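PDB 3IH6: putative zinc protease from Bordetella pertussis, which probably acts, as a whole protein, as a zinc-dependent metalloendopeptidase of the M16 family, this fragment containing part of an inactive-type M16 domain. Local coordinates for residues G22-V27 with A89-P93; L46-L51 with F116-L121. One frame throughout, in Å; residues are numbered along the deposited sequence.

Both contacts belong to the M16 inactive-type domain and join its early part to residues more than sixty positions later, yet they differ in place and chemistry. Contact 1 lies near one end of the antiparallel sheet, about 20 Å from the chain centre, where strands 84-90 and 26-32 run out into loops; backbone hydrogen bonds hold it, and it is only partly buried. Contact 2, about 10 Å from the chain centre, packs helix 39-52 against the start of helix 118-136 through mostly buried side chains, with no hydrogen bond between the segments. Strand 26-32 and helix 39-52 follow each other in the chain, but the two contacts do not touch: their nearest atoms are about 10 Å apart.

Contact 1. Residues G22-V27 with A89-P93; sequences GGTPLV and AQLQP
Two neighbouring strands of an antiparallel sheet, 26-32 and 84-90, meet here, the first beginning and the second ending; their pairing carries on into the adjoining loops, and the segments run 157° apart. G22 and G23 lead in irregularly, G23 at phi/psi -110/-131, with G23 O lying 3.1 Å from P93 CG. T24 (chi1 m), at -119/107, starts the extended course and sets CG2 3.4 Å from Q90 CG and a tight 2.9 Å from L91 O. P25, at phi/psi -68/150, adds a single backbone bond beyond the strands: its carbonyl O accepts from L91 N at 2.7 Å, and P25 CB rests 4.2 Å from L91 CB. L26 pairs with Q90 as a non-hydrogen-bonded pair, CA to CA 4.7 Å, and bonds by its backbone to Y191 on its other side. Its CD2 lies 3.8 Å from Q90 CG, and both side chains reach Y4 on the sheet face where F159 of a second subunit packs on L26. V27 and A89 form the hydrogen-bonded pair, CA to CA 5.5 Å, with side chains on the opposite face; V27 CG2 approaches A89 CB at 4.3 Å and L91 CD1 at 4.2 Å. V27 and L91 also touch Q97 of helix 97-109. The reciprocal bonds closing the pair are V27 N to A89 O, 3.1 Å, and A89 N to V27 O, 2.9 Å.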
loop_
_atom_site.group_PDB
_atom_site.type_symbol
_atom_site.label_atom_id
_atom_site.label_comp_id
_atom_site.label_asym_id
_atom_site.label_seq_id
_atom_site.Cartn_x
_atom_site.Cartn_y
_atom_site.Cartn_z
ATOM N N GLY E 22 22.994 6.358 -26.683
ATOM C CA GLY E 22 22.941 6.666 -25.254
ATOM C C GLY E 22 21.695 6.133 -24.576
ATOM O O GLY E 22 21.262 5.012 -24.855
ATOM N N GLY E 23 21.125 6.948 -23.683
ATOM C CA GLY E 23 19.941 6.595 -22.900
ATOM C C GLY E 23 18.714 7.382 -23.322
ATOM O O GLY E 23 18.395 7.454 -24.515
ATOM N N THR E 24 18.002 7.971 -22.368
ATOM C CA THR E 24 16.772 8.662 -22.716
ATOM C C THR E 24 16.816 10.150 -22.383
ATOM O O THR E 24 16.750 10.532 -21.211
ATOM C CB THR E 24 15.551 8.004 -22.060
ATOM O OG1 THR E 24 15.350 6.705 -22.630
ATOM C CG2 THR E 24 14.305 8.838 -22.266
ATOM N N PRO E 25 16.921 10.998 -23.419
ATOM C CA PRO E 25 16.786 12.435 -23.174
ATOM C C PRO E 25 15.361 12.822 -22.759
ATOM O O PRO E 25 14.399 12.147 -23.113
ATOM C CB PRO E 25 17.171 13.055 -24.518
ATOM C CG PRO E 25 17.992 11.999 -25.191
ATOM C CD PRO E 25 17.320 10.724 -24.809
ATOM N N LEU E 26 15.267 13.870 -21.953
ATOM C CA LEU E 26 14.014 14.447 -21.542
ATOM C C LEU E 26 14.087 15.926 -21.784
ATOM O O LEU E 26 15.124 16.536 -21.548
ATOM C CB LEU E 26 13.745 14.174 -20.051
ATOM C CG LEU E 26 13.391 12.712 -19.765
ATOM C CD1 LEU E 26 14.273 12.123 -18.671
ATOM C CD2 LEU E 26 11.901 12.524 -19.493
ATOM N N VAL E 27 12.999 16.490 -22.296
ATOM C CA VAL E 27 12.836 17.933 -22.349
ATOM C C VAL E 27 11.636 18.294 -21.522
ATOM O O VAL E 27 10.774 17.433 -21.262
ATOM C CB VAL E 27 12.711 18.493 -23.782
ATOM C CG1 VAL E 27 14.040 18.336 -24.483
ATOM C CG2 VAL E 27 11.578 17.835 -24.564
ATOM N N ALA E 89 8.530 15.738 -22.080
ATOM C CA ALA E 89 8.463 14.614 -22.997
ATOM C C ALA E 89 9.700 13.792 -22.847
ATOM O O ALA E 89 10.780 14.323 -22.577
ATOM C CB ALA E 89 8.262 15.067 -24.478
ATOM N N GLN E 90 9.518 12.486 -23.015
ATOM C CA GLN E 90 10.576 11.516 -22.935
ATOM C C GLN E 90 11.004 11.223 -24.374
ATOM O O GLN E 90 10.164 10.895 -25.208
ATOM C CB GLN E 90 9.990 10.259 -22.288
ATOM C CG GLN E 90 10.983 9.405 -21.550
ATOM C CD GLN E 90 10.361 8.130 -20.982
ATOM O OE1 GLN E 90 9.278 7.707 -21.388
ATOM N NE2 GLN E 90 11.053 7.519 -20.047
ATOM N N LEU E 91 12.294 11.339 -24.662
ATOM C CA LEU E 91 12.816 11.077 -25.989
ATOM C C LEU E 91 13.659 9.798 -26.120
ATOM O O LEU E 91 14.187 9.249 -25.154
ATOM C CB LEU E 91 13.604 12.287 -26.509
ATOM C CG LEU E 91 12.825 13.455 -27.125
ATOM C CD1 LEU E 91 11.713 13.971 -26.228
ATOM C CD2 LEU E 91 13.746 14.597 -27.487
ATOM N N GLN E 92 13.734 9.330 -27.354
ATOM C CA GLN E 92 14.560 8.227 -27.773
ATOM C C GLN E 92 15.835 8.888 -28.227
ATOM O O GLN E 92 15.809 10.073 -28.581
ATOM C CB GLN E 92 13.885 7.601 -28.990
ATOM C CG GLN E 92 14.340 6.235 -29.417
ATOM C CD GLN E 92 13.151 5.371 -29.765
ATOM O OE1 GLN E 92 12.017 5.705 -29.396
ATOM N NE2 GLN E 92 13.389 4.254 -30.465
ATOM N N PRO E 93 16.960 8.138 -28.219
ATOM C CA PRO E 93 18.172 8.675 -28.818
ATOM C C PRO E 93 17.924 8.927 -30.289
ATOM O O PRO E 93 17.302 8.098 -30.960
ATOM C CB PRO E 93 19.185 7.532 -28.656
ATOM C CG PRO E 93 18.656 6.705 -27.548
ATOM C CD PRO E 93 17.178 6.792 -27.652
#

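Contact 2. Residues L46-L51 with F116-L121; sequences LAATIL and FSQEEL
F116 opens the segment in an extended conformation just ahead of helix 118-136, and its ring (chi1 m) reaches across to helix 39-52. I50 CD1 sits over one ring face in a CH-pi contact, 4.0 Å from the centroid and 13° off the normal, while I50 CG2 is 3.5 Å from F116 CE2. A47 CB approaches F116 CZ at 3.9 Å, and L51 CD2 lies at the ring edge, 4.2 Å from F116 CE2. S117 is the N-cap and, with E120, forms a capping box: E120 N donates to S117 OG at 2.8 Å, and S117 N donates to E120 OE1 at 2.9 Å. From here the chain is helical. I50 and E120 have the nearest CA atoms of the two segments, 6.2 Å apart, and I50 CG1 reaches E120 O at 3.4 Å. L121 (chi1 t, chi2 p) meets L46 with CD1 to CD1 at 4.0 Å, and L170 of helix 170-180 covers both F116 and L121. Helix 39-52 thus packs in the domain core against the N-terminal turn of helix 118-136 and the residue leading into it, centred on I50, whose m,t rotamer fits between F116 and the E120-L121 backbone. No hydrogen bond crosses the interface: apolar packing joins the two segments, while E120 OE1 and S117 OG bond within the capping box and E120 OE2 turns to R58 in a salt bridge.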
loop_
_atom_site.group_PDB
_atom_site.type_symbol
_atom_site.label_atom_id
_atom_site.label_comp_id
_atom_site.label_asym_id
_atom_site.label_seq_id
_atom_site.Cartn_x
_atom_site.Cartn_y
_atom_site.Cartn_z
ATOM N N LEU E 46 -6.935 20.076 -13.096
ATOM C CA LEU E 46 -7.705 19.269 -14.081
ATOM C C LEU E 46 -7.098 19.314 -15.489
ATOM O O LEU E 46 -7.006 18.294 -16.141
ATOM C CB LEU E 46 -9.151 19.718 -14.117
ATOM C CG LEU E 46 -9.899 19.566 -12.784
ATOM C CD1 LEU E 46 -11.227 20.352 -12.821
ATOM C CD2 LEU E 46 -10.087 18.073 -12.506
ATOM N N ALA E 47 -6.666 20.509 -15.918
ATOM C CA ALA E 47 -6.008 20.720 -17.200
ATOM C C ALA E 47 -4.775 19.845 -17.400
ATOM O O ALA E 47 -4.586 19.260 -18.485
ATOM C CB ALA E 47 -5.617 22.150 -17.332
ATOM N N ALA E 48 -3.892 19.786 -16.395
ATOM C CA ALA E 48 -2.671 19.010 -16.570
ATOM C C ALA E 48 -2.985 17.536 -16.841
ATOM O O ALA E 48 -2.273 16.875 -17.581
ATOM C CB ALA E 48 -1.735 19.187 -15.379
ATOM N N THR E 49 -4.075 17.037 -16.285
ATOM C CA THR E 49 -4.509 15.658 -16.558
ATOM C C THR E 49 -5.029 15.535 -17.985
ATOM O O THR E 49 -4.793 14.523 -18.639
ATOM C CB THR E 49 -5.677 15.246 -15.633
ATOM O OG1 THR E 49 -5.253 15.208 -14.288
ATOM C CG2 THR E 49 -6.237 13.882 -15.992
ATOM N N ILE E 50 -5.750 16.555 -18.463
ATOM C CA ILE E 50 -6.219 16.525 -19.836
ATOM C C ILE E 50 -5.028 16.563 -20.789
ATOM O O ILE E 50 -5.048 15.898 -21.797
ATOM C CB ILE E 50 -7.156 17.695 -20.164
ATOM C CG1 ILE E 50 -8.490 17.559 -19.398
ATOM C CG2 ILE E 50 -7.332 17.834 -21.716
ATOM C CD1 ILE E 50 -9.297 18.864 -19.342
ATOM N N LEU E 51 -4.012 17.349 -20.463
ATOM C CA LEU E 51 -2.831 17.517 -21.313
ATOM C C LEU E 51 -1.882 16.354 -21.325
ATOM O O LEU E 51 -1.200 16.099 -22.340
ATOM C CB LEU E 51 -2.030 18.790 -20.902
ATOM C CG LEU E 51 -2.897 20.046 -21.088
ATOM C CD1 LEU E 51 -2.446 21.167 -20.183
ATOM C CD2 LEU E 51 -2.968 20.475 -22.562
ATOM N N PHE E 116 -10.564 22.705 -24.597
ATOM C CA PHE E 116 -11.029 21.485 -23.977
ATOM C C PHE E 116 -12.485 21.136 -24.373
ATOM O O PHE E 116 -13.366 22.022 -24.456
ATOM C CB PHE E 116 -10.920 21.632 -22.449
ATOM C CG PHE E 116 -9.503 21.842 -21.950
ATOM C CD1 PHE E 116 -9.236 22.749 -20.930
ATOM C CD2 PHE E 116 -8.431 21.126 -22.492
ATOM C CE1 PHE E 116 -7.919 22.937 -20.456
ATOM C CE2 PHE E 116 -7.086 21.333 -22.029
ATOM C CZ PHE E 116 -6.842 22.229 -21.032
ATOM N N SER E 117 -12.720 19.842 -24.599
ATOM C CA SER E 117 -14.047 19.306 -24.812
ATOM C C SER E 117 -14.678 18.982 -23.461
ATOM O O SER E 117 -13.950 18.797 -22.461
ATOM C CB SER E 117 -13.947 18.013 -25.598
ATOM O OG SER E 117 -13.370 17.001 -24.767
ATOM N N GLN E 118 -16.012 18.873 -23.445
ATOM C CA GLN E 118 -16.772 18.493 -22.232
ATOM C C GLN E 118 -16.300 17.144 -21.728
ATOM O O GLN E 118 -16.062 16.976 -20.515
ATOM C CB GLN E 118 -18.297 18.448 -22.493
ATOM C CG GLN E 118 -19.189 18.354 -21.241
ATOM C CD GLN E 118 -18.774 19.292 -20.115
ATOM O OE1 GLN E 118 -18.432 20.455 -20.336
ATOM N NE2 GLN E 118 -18.755 18.767 -18.892
ATOM N N GLU E 119 -16.162 16.209 -22.672
ATOM C CA GLU E 119 -15.672 14.836 -22.419
ATOM C C GLU E 119 -14.269 14.813 -21.797
ATOM O O GLU E 119 -13.954 13.971 -20.940
ATOM C CB GLU E 119 -15.679 14.052 -23.754
ATOM C CG GLU E 119 -15.281 12.567 -23.660
ATOM C CD GLU E 119 -15.325 11.857 -25.015
ATOM O OE1 GLU E 119 -15.969 12.396 -25.937
ATOM O OE2 GLU E 119 -14.722 10.765 -25.170
ATOM N N GLU E 120 -13.414 15.737 -22.222
ATOM C CA GLU E 120 -12.057 15.806 -21.650
ATOM C C GLU E 120 -12.081 16.223 -20.194
ATOM O O GLU E 120 -11.283 15.704 -19.368
ATOM C CB GLU E 120 -11.169 16.760 -22.432
ATOM C CG GLU E 120 -10.611 16.067 -23.659
ATOM C CD GLU E 120 -9.945 17.021 -24.617
ATOM O OE1 GLU E 120 -10.324 18.213 -24.639
ATOM O OE2 GLU E 120 -9.012 16.575 -25.323
ATOM N N LEU E 121 -13.002 17.149 -19.900
ATOM C CA LEU E 121 -13.182 17.644 -18.554
ATOM C C LEU E 121 -13.747 16.537 -17.683
ATOM O O LEU E 121 -13.331 16.379 -16.521
ATOM C CB LEU E 121 -14.090 18.878 -18.488
ATOM C CG LEU E 121 -14.502 19.357 -17.082
ATOM C CD1 LEU E 121 -13.314 19.679 -16.190
ATOM C CD2 LEU E 121 -15.352 20.567 -17.214
#